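Local coordinates for alpha-galactosidase (Thermus thermophilus, PDB 6LCJ), which probably hydrolyses alpha-galactosidic linkages, as a glycoside hydrolase of family 36, and assembles as a hexamer, at residues 201-206 and 236-241; 250-255 and 279-284; 272-277 and 306-311. All coordinates share one frame; numbering follows the deposited sequence.

Contact 1. Residues 201-206 and 236-241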
ATOM      1  N   ARG E 201       1.021 -24.258 -40.899  1.00 42.02           N
ATOM      2  CA  ARG E 201       0.987 -22.825 -41.186  1.00 40.59           C
ATOM      3  C   ARG E 201       0.798 -21.995 -39.923  1.00 40.02           C
ATOM      4  O   ARG E 201       1.344 -20.890 -39.827  1.00 41.10           O
ATOM      5  CB  ARG E 201      -0.122 -22.506 -42.188  1.00 42.08           C
ATOM      6  CG  ARG E 201       0.040 -23.175 -43.546  1.00 44.26           C
ATOM      7  CD  ARG E 201      -1.193 -22.960 -44.421  1.00 50.84           C
ATOM      8  NE  ARG E 201      -1.346 -21.549 -44.779  1.00 60.67           N
ATOM      9  CZ  ARG E 201      -0.558 -20.909 -45.642  1.00 68.19           C
ATOM     10  NH1 ARG E 201       0.438 -21.559 -46.245  1.00 63.37           N
ATOM     11  NH2 ARG E 201      -0.760 -19.619 -45.906  1.00 68.64           N
ATOM     12  N   ALA E 202       0.048 -22.506 -38.949  1.00 36.13           N
ATOM     13  CA  ALA E 202      -0.262 -21.771 -37.729  1.00 34.50           C
ATOM     14  C   ALA E 202      -0.949 -22.716 -36.757  1.00 38.10           C
ATOM     15  O   ALA E 202      -1.425 -23.790 -37.138  1.00 34.66           O
ATOM     16  CB  ALA E 202      -1.162 -20.557 -38.007  1.00 36.63           C
ATOM     17  N   LEU E 203      -1.008 -22.298 -35.493  1.00 39.21           N
ATOM     18  CA  LEU E 203      -1.888 -22.971 -34.550  1.00 37.72           C
ATOM     19  C   LEU E 203      -3.331 -22.807 -35.005  1.00 39.15           C
ATOM     20  O   LEU E 203      -3.803 -21.683 -35.194  1.00 36.23           O
ATOM     21  CB  LEU E 203      -1.706 -22.395 -33.155  1.00 35.19           C
ATOM     22  CG  LEU E 203      -0.337 -22.568 -32.518  1.00 38.31           C
ATOM     23  CD1 LEU E 203      -0.353 -21.875 -31.170  1.00 33.48           C
ATOM     24  CD2 LEU E 203       0.056 -24.061 -32.402  1.00 30.43           C
ATOM     25  N   GLY E 204      -4.032 -23.920 -35.187  1.00 36.14           N
ATOM     26  CA  GLY E 204      -5.370 -23.871 -35.728  1.00 40.78           C
ATOM     27  C   GLY E 204      -5.440 -23.924 -37.241  1.00 43.49           C
ATOM     28  O   GLY E 204      -6.532 -24.144 -37.784  1.00 38.56           O
ATOM     29  N   ASP E 205      -4.311 -23.742 -37.927  1.00 42.51           N
ATOM     30  CA  ASP E 205      -4.190 -23.893 -39.379  1.00 32.69           C
ATOM     31  C   ASP E 205      -3.242 -25.063 -39.668  1.00 36.93           C
ATOM     32  O   ASP E 205      -2.093 -24.876 -40.078  1.00 38.84           O
ATOM     33  CB  ASP E 205      -3.699 -22.583 -40.007  1.00 40.13           C
ATOM     34  CG  ASP E 205      -3.864 -22.553 -41.529  1.00 44.52           C
ATOM     35  OD1 ASP E 205      -4.316 -23.567 -42.112  1.00 42.82           O
ATOM     36  OD2 ASP E 205      -3.522 -21.514 -42.135  1.00 41.88           O
ATOM     37  N   TRP E 206      -3.736 -26.278 -39.436  1.00 33.79           N
ATOM     38  CA  TRP E 206      -2.952 -27.508 -39.545  1.00 31.88           C
ATOM     39  C   TRP E 206      -2.921 -27.979 -40.999  1.00 38.54           C
ATOM     40  O   TRP E 206      -3.533 -28.973 -41.399  1.00 31.17           O
ATOM     41  CB  TRP E 206      -3.519 -28.564 -38.608  1.00 32.06           C
ATOM     42  CG  TRP E 206      -3.473 -28.061 -37.213  1.00 37.48           C
ATOM     43  CD1 TRP E 206      -4.513 -27.558 -36.478  1.00 36.29           C
ATOM     44  CD2 TRP E 206      -2.304 -27.941 -36.395  1.00 36.36           C
ATOM     45  NE1 TRP E 206      -4.065 -27.161 -35.243  1.00 38.11           N
ATOM     46  CE2 TRP E 206      -2.710 -27.384 -35.167  1.00 39.79           C
ATOM     47  CE3 TRP E 206      -0.951 -28.256 -36.582  1.00 32.08           C
ATOM     48  CZ2 TRP E 206      -1.810 -27.135 -34.128  1.00 36.34           C
ATOM     49  CZ3 TRP E 206      -0.066 -28.006 -35.560  1.00 31.23           C
ATOM     50  CH2 TRP E 206      -0.495 -27.456 -34.344  1.00 32.41           C
ATOM     51  N   PRO E 236      -3.900 -29.595 -30.782  1.00 35.18           N
ATOM     52  CA  PRO E 236      -5.210 -29.387 -31.427  1.00 32.56           C
ATOM     53  C   PRO E 236      -6.100 -28.332 -30.769  1.00 33.40           C
ATOM     54  O   PRO E 236      -6.901 -27.709 -31.475  1.00 34.28           O
ATOM     55  CB  PRO E 236      -5.852 -30.786 -31.376  1.00 29.92           C
ATOM     56  CG  PRO E 236      -5.095 -31.527 -30.327  1.00 30.39           C
ATOM     57  CD  PRO E 236      -3.713 -30.981 -30.314  1.00 30.03           C
ATOM     58  N   PHE E 237      -5.996 -28.098 -29.458  1.00 32.78           N
ATOM     59  CA  PHE E 237      -6.877 -27.158 -28.774  1.00 30.40           C
ATOM     60  C   PHE E 237      -6.202 -25.831 -28.446  1.00 32.94           C
ATOM     61  O   PHE E 237      -6.709 -25.077 -27.603  1.00 28.40           O
ATOM     62  CB  PHE E 237      -7.427 -27.782 -27.501  1.00 29.01           C
ATOM     63  CG  PHE E 237      -8.219 -29.012 -27.750  1.00 33.23           C
ATOM     64  CD1 PHE E 237      -9.563 -28.935 -28.073  1.00 31.21           C
ATOM     65  CD2 PHE E 237      -7.621 -30.258 -27.665  1.00 30.30           C
ATOM     66  CE1 PHE E 237     -10.296 -30.087 -28.300  1.00 33.35           C
ATOM     67  CE2 PHE E 237      -8.336 -31.388 -27.897  1.00 28.25           C
ATOM     68  CZ  PHE E 237      -9.675 -31.319 -28.205  1.00 31.67           C
ATOM     69  N   LEU E 238      -5.102 -25.515 -29.117  1.00 29.03           N
ATOM     70  CA  LEU E 238      -4.326 -24.323 -28.843  1.00 27.18           C
ATOM     71  C   LEU E 238      -4.408 -23.380 -30.029  1.00 32.67           C
ATOM     72  O   LEU E 238      -4.375 -23.814 -31.182  1.00 36.53           O
ATOM     73  CB  LEU E 238      -2.871 -24.693 -28.559  1.00 32.12           C
ATOM     74  CG  LEU E 238      -2.070 -23.852 -27.576  1.00 30.37           C
ATOM     75  CD1 LEU E 238      -2.622 -24.002 -26.195  1.00 25.28           C
ATOM     76  CD2 LEU E 238      -0.642 -24.308 -27.628  1.00 28.38           C
ATOM     77  N   VAL E 239      -4.480 -22.084 -29.746  1.00 32.41           N
ATOM     78  CA  VAL E 239      -4.652 -21.082 -30.786  1.00 34.76           C
ATOM     79  C   VAL E 239      -4.060 -19.773 -30.277  1.00 34.06           C
ATOM     80  O   VAL E 239      -3.946 -19.561 -29.070  1.00 38.62           O
ATOM     81  CB  VAL E 239      -6.152 -20.974 -31.139  1.00 35.60           C
ATOM     82  CG1 VAL E 239      -6.913 -20.217 -30.065  1.00 32.99           C
ATOM     83  CG2 VAL E 239      -6.345 -20.359 -32.472  1.00 39.42           C
ATOM     84  N   THR E 240      -3.629 -18.914 -31.190  1.00 31.51           N
ATOM     85  CA  THR E 240      -3.154 -17.583 -30.818  1.00 35.85           C
ATOM     86  C   THR E 240      -4.065 -16.512 -31.416  1.00 38.58           C
ATOM     87  O   THR E 240      -4.924 -16.789 -32.255  1.00 37.79           O
ATOM     88  CB  THR E 240      -1.707 -17.345 -31.275  1.00 41.42           C
ATOM     89  OG1 THR E 240      -1.622 -17.492 -32.699  1.00 47.61           O
ATOM     90  CG2 THR E 240      -0.768 -18.327 -30.621  1.00 40.29           C
ATOM     91  N   ALA E 241      -3.863 -15.262 -30.984  1.00 41.23           N
ATOM     92  CA  ALA E 241      -4.650 -14.165 -31.546  1.00 41.10           C
ATOM     93  C   ALA E 241      -4.456 -14.045 -33.053  1.00 41.66           C
ATOM     94  O   ALA E 241      -5.406 -13.722 -33.770  1.00 44.61           O
ATOM     95  CB  ALA E 241      -4.302 -12.847 -30.859  1.00 36.73           C
TER
HETATM   96  O   HOH W   1      -0.622 -19.186 -34.481  1.00 40.74           O
HETATM   97  O   HOH W   2      -5.293 -25.905 -32.919  1.00 29.92           O

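Contact 2. Residues 250-255 and 279-284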
ATOM      1  N   PRO E 250     -14.756 -17.032 -33.341  1.00 42.72           N
ATOM      2  CA  PRO E 250     -14.654 -16.517 -31.958  1.00 37.45           C
ATOM      3  C   PRO E 250     -15.504 -17.277 -30.957  1.00 37.54           C
ATOM      4  O   PRO E 250     -15.164 -17.308 -29.769  1.00 35.60           O
ATOM      5  CB  PRO E 250     -15.138 -15.064 -32.097  1.00 35.88           C
ATOM      6  CG  PRO E 250     -16.040 -15.106 -33.283  1.00 35.63           C
ATOM      7  CD  PRO E 250     -15.326 -16.015 -34.239  1.00 38.72           C
ATOM      8  N   ASP E 251     -16.620 -17.864 -31.400  1.00 40.05           N
ATOM      9  CA  ASP E 251     -17.442 -18.738 -30.571  1.00 36.82           C
ATOM     10  C   ASP E 251     -16.758 -20.063 -30.229  1.00 36.41           C
ATOM     11  O   ASP E 251     -17.332 -20.862 -29.481  1.00 36.80           O
ATOM     12  CB  ASP E 251     -18.771 -19.018 -31.276  1.00 37.24           C
ATOM     13  CG  ASP E 251     -18.592 -19.766 -32.587  1.00 37.84           C
ATOM     14  OD1 ASP E 251     -17.822 -19.286 -33.455  1.00 36.82           O
ATOM     15  OD2 ASP E 251     -19.219 -20.837 -32.741  1.00 38.74           O
ATOM     16  N   TRP E 252     -15.569 -20.327 -30.761  1.00 36.65           N
ATOM     17  CA  TRP E 252     -14.833 -21.529 -30.391  1.00 40.92           C
ATOM     18  C   TRP E 252     -13.808 -21.295 -29.283  1.00 37.23           C
ATOM     19  O   TRP E 252     -13.301 -22.268 -28.712  1.00 35.49           O
ATOM     20  CB  TRP E 252     -14.123 -22.116 -31.616  1.00 36.49           C
ATOM     21  CG  TRP E 252     -15.028 -22.901 -32.536  1.00 41.21           C
ATOM     22  CD1 TRP E 252     -16.389 -22.949 -32.506  1.00 38.27           C
ATOM     23  CD2 TRP E 252     -14.620 -23.756 -33.612  1.00 37.23           C
ATOM     24  NE1 TRP E 252     -16.858 -23.783 -33.493  1.00 39.03           N
ATOM     25  CE2 TRP E 252     -15.792 -24.288 -34.190  1.00 40.09           C
ATOM     26  CE3 TRP E 252     -13.380 -24.119 -34.144  1.00 34.08           C
ATOM     27  CZ2 TRP E 252     -15.762 -25.161 -35.275  1.00 36.79           C
ATOM     28  CZ3 TRP E 252     -13.351 -24.986 -35.220  1.00 41.39           C
ATOM     29  CH2 TRP E 252     -14.538 -25.500 -35.774  1.00 37.84           C
ATOM     30  N   VAL E 253     -13.497 -20.044 -28.963  1.00 33.12           N
ATOM     31  CA  VAL E 253     -12.488 -19.735 -27.960  1.00 34.37           C
ATOM     32  C   VAL E 253     -13.044 -20.025 -26.572  1.00 29.77           C
ATOM     33  O   VAL E 253     -14.175 -19.653 -26.253  1.00 34.64           O
ATOM     34  CB  VAL E 253     -12.037 -18.276 -28.094  1.00 36.09           C
ATOM     35  CG1 VAL E 253     -11.118 -17.885 -26.944  1.00 32.10           C
ATOM     36  CG2 VAL E 253     -11.359 -18.083 -29.449  1.00 35.65           C
ATOM     37  N   LEU E 254     -12.257 -20.716 -25.749  1.00 31.03           N
ATOM     38  CA  LEU E 254     -12.623 -20.906 -24.350  1.00 29.71           C
ATOM     39  C   LEU E 254     -12.663 -19.558 -23.640  1.00 32.03           C
ATOM     40  O   LEU E 254     -11.690 -18.794 -23.679  1.00 28.59           O
ATOM     41  CB  LEU E 254     -11.636 -21.836 -23.664  1.00 29.39           C
ATOM     42  CG  LEU E 254     -11.948 -22.150 -22.202  1.00 31.29           C
ATOM     43  CD1 LEU E 254     -13.286 -22.860 -22.079  1.00 27.09           C
ATOM     44  CD2 LEU E 254     -10.823 -22.994 -21.629  1.00 27.97           C
ATOM     45  N   ARG E 255     -13.802 -19.258 -23.010  1.00 29.54           N
ATOM     46  CA  ARG E 255     -14.034 -17.958 -22.399  1.00 32.74           C
ATOM     47  C   ARG E 255     -14.411 -18.128 -20.936  1.00 31.89           C
ATOM     48  O   ARG E 255     -14.931 -19.168 -20.529  1.00 31.76           O
ATOM     49  CB  ARG E 255     -15.127 -17.182 -23.149  1.00 28.39           C
ATOM     50  CG  ARG E 255     -14.637 -16.617 -24.457  1.00 32.69           C
ATOM     51  CD  ARG E 255     -15.747 -16.318 -25.454  1.00 29.29           C
ATOM     52  NE  ARG E 255     -15.190 -16.003 -26.767  1.00 37.01           N
ATOM     53  CZ  ARG E 255     -14.566 -14.863 -27.067  1.00 33.44           C
ATOM     54  NH1 ARG E 255     -14.415 -13.916 -26.157  1.00 32.82           N
ATOM     55  NH2 ARG E 255     -14.085 -14.671 -28.280  1.00 35.55           N
ATOM     56  N   ASN E 279     -17.297 -27.527 -26.336  1.00 37.54           N
ATOM     57  CA  ASN E 279     -18.066 -27.212 -27.533  1.00 36.98           C
ATOM     58  C   ASN E 279     -17.970 -28.405 -28.482  1.00 40.44           C
ATOM     59  O   ASN E 279     -16.894 -28.685 -29.026  1.00 38.34           O
ATOM     60  CB  ASN E 279     -17.524 -25.928 -28.160  1.00 34.29           C
ATOM     61  CG  ASN E 279     -18.286 -25.491 -29.403  1.00 36.84           C
ATOM     62  OD1 ASN E 279     -18.837 -26.298 -30.140  1.00 36.50           O
ATOM     63  ND2 ASN E 279     -18.304 -24.192 -29.640  1.00 39.73           N
ATOM     64  N   GLU E 280     -19.098 -29.107 -28.678  1.00 42.51           N
ATOM     65  CA  GLU E 280     -19.105 -30.315 -29.502  1.00 39.17           C
ATOM     66  C   GLU E 280     -18.543 -30.047 -30.891  1.00 37.46           C
ATOM     67  O   GLU E 280     -17.885 -30.915 -31.478  1.00 33.81           O
ATOM     68  CB  GLU E 280     -20.530 -30.886 -29.585  1.00 40.49           C
ATOM     69  CG  GLU E 280     -20.925 -31.473 -30.955  1.00 48.79           C
ATOM     70  CD  GLU E 280     -20.447 -32.917 -31.171  1.00 65.88           C
ATOM     71  OE1 GLU E 280     -19.964 -33.552 -30.190  1.00 68.68           O
ATOM     72  OE2 GLU E 280     -20.545 -33.409 -32.330  1.00 62.70           O
ATOM     73  N   GLU E 281     -18.746 -28.840 -31.408  1.00 32.52           N
ATOM     74  CA  GLU E 281     -18.222 -28.500 -32.723  1.00 35.67           C
ATOM     75  C   GLU E 281     -16.698 -28.482 -32.726  1.00 39.24           C
ATOM     76  O   GLU E 281     -16.064 -28.881 -33.711  1.00 39.90           O
ATOM     77  CB  GLU E 281     -18.772 -27.151 -33.152  1.00 38.97           C
ATOM     78  CG  GLU E 281     -18.842 -26.924 -34.626  1.00 44.35           C
ATOM     79  CD  GLU E 281     -19.721 -25.732 -34.961  1.00 49.64           C
ATOM     80  OE1 GLU E 281     -20.596 -25.391 -34.125  1.00 49.11           O
ATOM     81  OE2 GLU E 281     -19.532 -25.141 -36.053  1.00 51.03           O
ATOM     82  N   VAL E 282     -16.091 -28.022 -31.632  1.00 38.13           N
ATOM     83  CA  VAL E 282     -14.637 -27.969 -31.556  1.00 32.22           C
ATOM     84  C   VAL E 282     -14.064 -29.372 -31.462  1.00 30.85           C
ATOM     85  O   VAL E 282     -13.097 -29.709 -32.151  1.00 32.22           O
ATOM     86  CB  VAL E 282     -14.203 -27.097 -30.367  1.00 36.71           C
ATOM     87  CG1 VAL E 282     -12.761 -27.411 -29.957  1.00 30.98           C
ATOM     88  CG2 VAL E 282     -14.391 -25.626 -30.699  1.00 34.70           C
ATOM     89  N   VAL E 283     -14.655 -30.209 -30.609  1.00 29.85           N
ATOM     90  CA  VAL E 283     -14.242 -31.608 -30.513  1.00 33.81           C
ATOM     91  C   VAL E 283     -14.358 -32.301 -31.862  1.00 35.96           C
ATOM     92  O   VAL E 283     -13.503 -33.109 -32.237  1.00 38.30           O
ATOM     93  CB  VAL E 283     -15.083 -32.334 -29.453  1.00 33.69           C
ATOM     94  CG1 VAL E 283     -14.680 -33.784 -29.378  1.00 31.21           C
ATOM     95  CG2 VAL E 283     -14.936 -31.651 -28.123  1.00 37.62           C
ATOM     96  N   GLU E 284     -15.436 -32.020 -32.595  1.00 38.06           N
ATOM     97  CA  GLU E 284     -15.623 -32.597 -33.923  1.00 41.08           C
ATOM     98  C   GLU E 284     -14.506 -32.163 -34.862  1.00 39.15           C
ATOM     99  O   GLU E 284     -13.979 -32.970 -35.639  1.00 34.25           O
ATOM    100  CB  GLU E 284     -16.987 -32.163 -34.454  1.00 44.69           C
ATOM    101  CG  GLU E 284     -17.496 -32.826 -35.705  1.00 53.11           C
ATOM    102  CD  GLU E 284     -18.896 -32.315 -36.056  1.00 67.04           C
ATOM    103  OE1 GLU E 284     -19.860 -32.655 -35.321  1.00 68.99           O
ATOM    104  OE2 GLU E 284     -19.025 -31.549 -37.042  1.00 68.08           O
TER
HETATM  105  O   HOH W   3     -19.954 -22.967 -31.870  1.00 40.80           O

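Contact 3. Residues 272-277 and 306-311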
ATOM      1  N   LEU E 272      -1.070 -17.447 -25.520  1.00 32.72           N
ATOM      2  CA  LEU E 272      -1.784 -18.623 -25.973  1.00 29.65           C
ATOM      3  C   LEU E 272      -3.216 -18.593 -25.465  1.00 29.26           C
ATOM      4  O   LEU E 272      -3.502 -18.111 -24.366  1.00 28.20           O
ATOM      5  CB  LEU E 272      -1.104 -19.905 -25.490  1.00 31.73           C
ATOM      6  CG  LEU E 272       0.385 -20.032 -25.795  1.00 30.50           C
ATOM      7  CD1 LEU E 272       0.899 -21.323 -25.198  1.00 28.61           C
ATOM      8  CD2 LEU E 272       0.620 -19.967 -27.292  1.00 29.57           C
ATOM      9  N   TYR E 273      -4.105 -19.135 -26.279  1.00 26.34           N
ATOM     10  CA  TYR E 273      -5.513 -19.241 -25.966  1.00 29.72           C
ATOM     11  C   TYR E 273      -5.934 -20.654 -26.305  1.00 29.65           C
ATOM     12  O   TYR E 273      -5.214 -21.383 -26.985  1.00 29.78           O
ATOM     13  CB  TYR E 273      -6.343 -18.196 -26.737  1.00 32.34           C
ATOM     14  CG  TYR E 273      -5.903 -16.791 -26.421  1.00 27.72           C
ATOM     15  CD1 TYR E 273      -6.184 -16.223 -25.188  1.00 30.94           C
ATOM     16  CD2 TYR E 273      -5.189 -16.049 -27.333  1.00 29.17           C
ATOM     17  CE1 TYR E 273      -5.781 -14.957 -24.875  1.00 31.66           C
ATOM     18  CE2 TYR E 273      -4.782 -14.761 -27.032  1.00 32.64           C
ATOM     19  CZ  TYR E 273      -5.079 -14.226 -25.799  1.00 34.00           C
ATOM     20  OH  TYR E 273      -4.678 -12.949 -25.486  1.00 42.91           O
ATOM     21  N   ALA E 274      -7.099 -21.042 -25.812  1.00 29.33           N
ATOM     22  CA  ALA E 274      -7.562 -22.410 -25.917  1.00 26.40           C
ATOM     23  C   ALA E 274      -8.845 -22.444 -26.729  1.00 31.03           C
ATOM     24  O   ALA E 274      -9.619 -21.481 -26.734  1.00 32.07           O
ATOM     25  CB  ALA E 274      -7.796 -23.019 -24.533  1.00 24.41           C
ATOM     26  N   LEU E 275      -9.056 -23.556 -27.429  1.00 31.18           N
ATOM     27  CA  LEU E 275     -10.358 -23.860 -27.994  1.00 30.43           C
ATOM     28  C   LEU E 275     -11.167 -24.625 -26.961  1.00 30.27           C
ATOM     29  O   LEU E 275     -10.617 -25.398 -26.176  1.00 31.78           O
ATOM     30  CB  LEU E 275     -10.223 -24.670 -29.283  1.00 30.80           C
ATOM     31  CG  LEU E 275      -9.442 -23.965 -30.392  1.00 29.81           C
ATOM     32  CD1 LEU E 275      -9.166 -24.937 -31.529  1.00 32.75           C
ATOM     33  CD2 LEU E 275     -10.155 -22.709 -30.896  1.00 31.32           C
ATOM     34  N   ASP E 276     -12.479 -24.388 -26.954  1.00 33.44           N
ATOM     35  CA  ASP E 276     -13.347 -24.879 -25.886  1.00 30.37           C
ATOM     36  C   ASP E 276     -13.690 -26.335 -26.152  1.00 31.34           C
ATOM     37  O   ASP E 276     -14.504 -26.640 -27.023  1.00 35.43           O
ATOM     38  CB  ASP E 276     -14.600 -24.012 -25.795  1.00 35.61           C
ATOM     39  CG  ASP E 276     -15.590 -24.492 -24.746  1.00 36.43           C
ATOM     40  OD1 ASP E 276     -15.316 -25.472 -24.019  1.00 35.73           O
ATOM     41  OD2 ASP E 276     -16.660 -23.855 -24.639  1.00 44.77           O
ATOM     42  N   ALA E 277     -13.085 -27.239 -25.382  1.00 33.87           N
ATOM     43  CA  ALA E 277     -13.339 -28.658 -25.562  1.00 32.78           C
ATOM     44  C   ALA E 277     -14.714 -29.078 -25.050  1.00 35.45           C
ATOM     45  O   ALA E 277     -15.082 -30.251 -25.193  1.00 34.40           O
ATOM     46  CB  ALA E 277     -12.227 -29.467 -24.873  1.00 33.03           C
ATOM     47  N   LEU E 306      -2.092 -30.632 -24.429  1.00 24.20           N
ATOM     48  CA  LEU E 306      -3.435 -31.119 -24.164  1.00 22.29           C
ATOM     49  C   LEU E 306      -4.023 -30.564 -22.873  1.00 30.20           C
ATOM     50  O   LEU E 306      -5.233 -30.708 -22.656  1.00 28.94           O
ATOM     51  CB  LEU E 306      -3.431 -32.647 -24.124  1.00 26.32           C
ATOM     52  CG  LEU E 306      -3.163 -33.413 -25.435  1.00 23.06           C
ATOM     53  CD1 LEU E 306      -3.174 -34.911 -25.160  1.00 26.86           C
ATOM     54  CD2 LEU E 306      -4.182 -33.059 -26.479  1.00 24.72           C
ATOM     55  N   TYR E 307      -3.207 -29.938 -22.011  1.00 27.67           N
ATOM     56  CA  TYR E 307      -3.764 -29.189 -20.888  1.00 28.30           C
ATOM     57  C   TYR E 307      -4.763 -28.122 -21.359  1.00 28.89           C
ATOM     58  O   TYR E 307      -5.677 -27.753 -20.611  1.00 28.07           O
ATOM     59  CB  TYR E 307      -2.635 -28.534 -20.072  1.00 26.04           C
ATOM     60  CG  TYR E 307      -2.049 -27.322 -20.769  1.00 25.14           C
ATOM     61  CD1 TYR E 307      -2.595 -26.058 -20.594  1.00 25.60           C
ATOM     62  CD2 TYR E 307      -0.973 -27.452 -21.626  1.00 24.91           C
ATOM     63  CE1 TYR E 307      -2.085 -24.964 -21.254  1.00 26.51           C
ATOM     64  CE2 TYR E 307      -0.456 -26.357 -22.286  1.00 24.93           C
ATOM     65  CZ  TYR E 307      -1.015 -25.123 -22.099  1.00 24.36           C
ATOM     66  OH  TYR E 307      -0.498 -24.051 -22.769  1.00 25.87           O
ATOM     67  N   ALA E 308      -4.590 -27.590 -22.573  1.00 23.43           N
ATOM     68  CA  ALA E 308      -5.502 -26.548 -23.033  1.00 24.28           C
ATOM     69  C   ALA E 308      -6.944 -27.033 -23.057  1.00 29.09           C
ATOM     70  O   ALA E 308      -7.868 -26.247 -22.820  1.00 30.85           O
ATOM     71  CB  ALA E 308      -5.082 -26.045 -24.409  1.00 23.51           C
ATOM     72  N   ALA E 309      -7.161 -28.323 -23.313  1.00 28.66           N
ATOM     73  CA  ALA E 309      -8.509 -28.867 -23.348  1.00 23.93           C
ATOM     74  C   ALA E 309      -9.111 -29.073 -21.960  1.00 33.82           C
ATOM     75  O   ALA E 309     -10.310 -29.381 -21.859  1.00 35.22           O
ATOM     76  CB  ALA E 309      -8.508 -30.191 -24.107  1.00 28.00           C
ATOM     77  N   ALA E 310      -8.322 -28.924 -20.893  1.00 30.65           N
ATOM     78  CA  ALA E 310      -8.790 -29.207 -19.540  1.00 29.17           C
ATOM     79  C   ALA E 310      -8.730 -27.983 -18.635  1.00 26.78           C
ATOM     80  O   ALA E 310      -8.932 -28.109 -17.424  1.00 29.92           O
ATOM     81  CB  ALA E 310      -7.994 -30.361 -18.926  1.00 24.42           C
ATOM     82  N   LEU E 311      -8.486 -26.804 -19.179  1.00 23.63           N
ATOM     83  CA  LEU E 311      -8.521 -25.618 -18.344  1.00 31.30           C
ATOM     84  C   LEU E 311      -9.916 -25.449 -17.731  1.00 34.81           C
ATOM     85  O   LEU E 311     -10.925 -25.847 -18.325  1.00 38.05           O
ATOM     86  CB  LEU E 311      -8.111 -24.393 -19.162  1.00 25.77           C
ATOM     87  CG  LEU E 311      -6.597 -24.450 -19.437  1.00 33.20           C
ATOM     88  CD1 LEU E 311      -6.176 -23.509 -20.563  1.00 28.41           C
ATOM     89  CD2 LEU E 311      -5.759 -24.202 -18.161  1.00 27.56           C
TER
HETATM   90  O   HOH W   4     -10.987 -26.221 -23.401  1.00 34.34           O

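Contact 1. Residues 201-206 and 236-241
The indole of W206 carries the carbonyl oxygen A202 O over the centre of one face, 4.2 Å above the plane, while a water sits in plane at its edge. That water accepts from W206 NE1 at 2.9 Å and is placed to donate to L238 O, also at 2.9 Å, though other acceptors compete for its protons. The guanidinium of R201 takes D205 OD2 at its edge and in plane, a salt bridge whose NE-H bond is weak.

All this lies among the loops of a (beta/alpha)8 barrel, where 201-206 follows barrel strand 192-195 and 236-241 follows strand 229-234. R201 and A202 both face D205 in a classic beta bulge, and a type II turn from A202 to D205 swings L203 out toward 238-240. G204 takes the third position of that turn with a positive phi of 88°, where a CB would jam against L203 O and also come close to V239 CG2.

L203 does most of the touching. Its CB, carried toward the other segment by the turn, lies 3.6 Å from L238 O. Chi1 -63° sets CG anti to the carbonyl carbon, and the extended second torsion sends CD1 on to T240 CG2 at 3.6 Å, the side chains crossing at about a right angle; CD1 also looks across at L238 CD2. Helix 280-296 lies against W206 through W285 and L289, and F234 meets the indole edge-to-face. A second water ties the far end: it accepts from L203 N at 3.3 Å and hydrogen-bonds T240 OG1 at 2.7 Å.

Contact 2. Residues 250-255 and 279-284
W252 rests on the first turn of helix 280-296, the helix that leads into strand 298-303 in a (beta/alpha)8 barrel, and N279 is the N-cap of that helix. The W252 CG is anti to the carbonyl carbon, chi1 -79°, and an unusual chi2 of 12° turns the ring plane to face the turn. V282 holds CG2 anti to its carbonyl carbon, beside the backbone N, and so over the five-membered ring, 3.6 Å from the centroid, a CH-pi contact. E281, extended beyond CG, crosses the indole at about a right angle, with CG 3.6 Å from W252 CZ2, CD in plane at the ring edge and the carboxylate plane turned 80° to the ring. An alanine in place of W252 removes the surface under V282 CG2 and E281 CG and would probably loosen 250-255 against the helix.

N279 has CG anti to the backbone N, so OD1 accepts from E281 N at 2.8 Å, in the carbonyl plane, while ND2 turns toward 250-255 and donates to a water at 3.0 Å. The same water donates to D251 OD2 and, weakly, to E281 OE1. R249 forms salt bridges with both carboxylates, which probably eases their like charges. R255 reaches D120 of the second subunit with NH1, and its other two nitrogens grip one carbonyl side-on: NE lies 3.3 Å and NH2 3.2 Å from P250 O.

Contact 3. Residues 272-277 and 306-311
Small residues let a 3-10 turn pack closely on a strand here. The 306-309 turn, which follows strand 298-303 of the (beta/alpha)8 barrel, lies against 272-277, where the middle strand of a three-stranded antiparallel sheet runs out into a loop.

Y307 can be followed outward. From CB, the first torsion puts CG in the crowded position between backbone N and carbonyl carbon, chi1 75°, and the second, near 88°, turns the ring about the CB-CG bond until its plane is roughly perpendicular to that of CA, CB and CG. Along one rim, CD1 faces L311 CD2 of its own segment at 4.4 Å, and CE1, next along that rim, looks toward L311 CD1. The tip is where the contact is made: OH comes 3.9 Å from L272 CD1, the two side chains crossing at about a right angle. L272 gets there with CG anti to its carbonyl carbon, chi1 -52°. The hydroxyl's polar partner is A264 O on strand 263-267, so the leucine methyl packs beside an oxygen that is already satisfied.

Farther along, methyl groups do the work. A274 CB points at the turn, 4.1 Å from A308 CB and 3.7 Å from A308 O, with L311 CD1 also against it. A277 CB does the same against A309, 3.6 Å from A309 O and 3.9 Å from A309 CB; Y320 of helix 317-331 packs on A309, and A323 of that helix on A277. Within the turn, A309 N bonds back to L306 O and A310 N to Y307 O. A308 O takes part in a water bridge: one water accepts from A277 N at 3.1 Å and donates to A308 O at 3.2 Å.

Overall arrangement
All three contacts lie on the same side of the chain's centre, in the loops, the small sheet and the start of helix 280-296 that follow barrel strands 192-195, 229-234 and 298-303. Contacts 1 and 3, centres about 11 Å apart, share the small antiparallel sheet: V239 O to Y273 N pairs strands 238-240 and 270-274, and F237 O to L275 N extends the pairing beyond their ends, both probable hydrogen bonds. Contact 2 has its centre about 10 Å from that of contact 3 and about 13 Å from that of contact 1. Along the chain, contact 1 closes before the others open, whereas contacts 2 and 3 interleave. The insertion between strand 229-234 and helix 280-296 is thus bound into the barrel and, through contact 2, meets a second subunit.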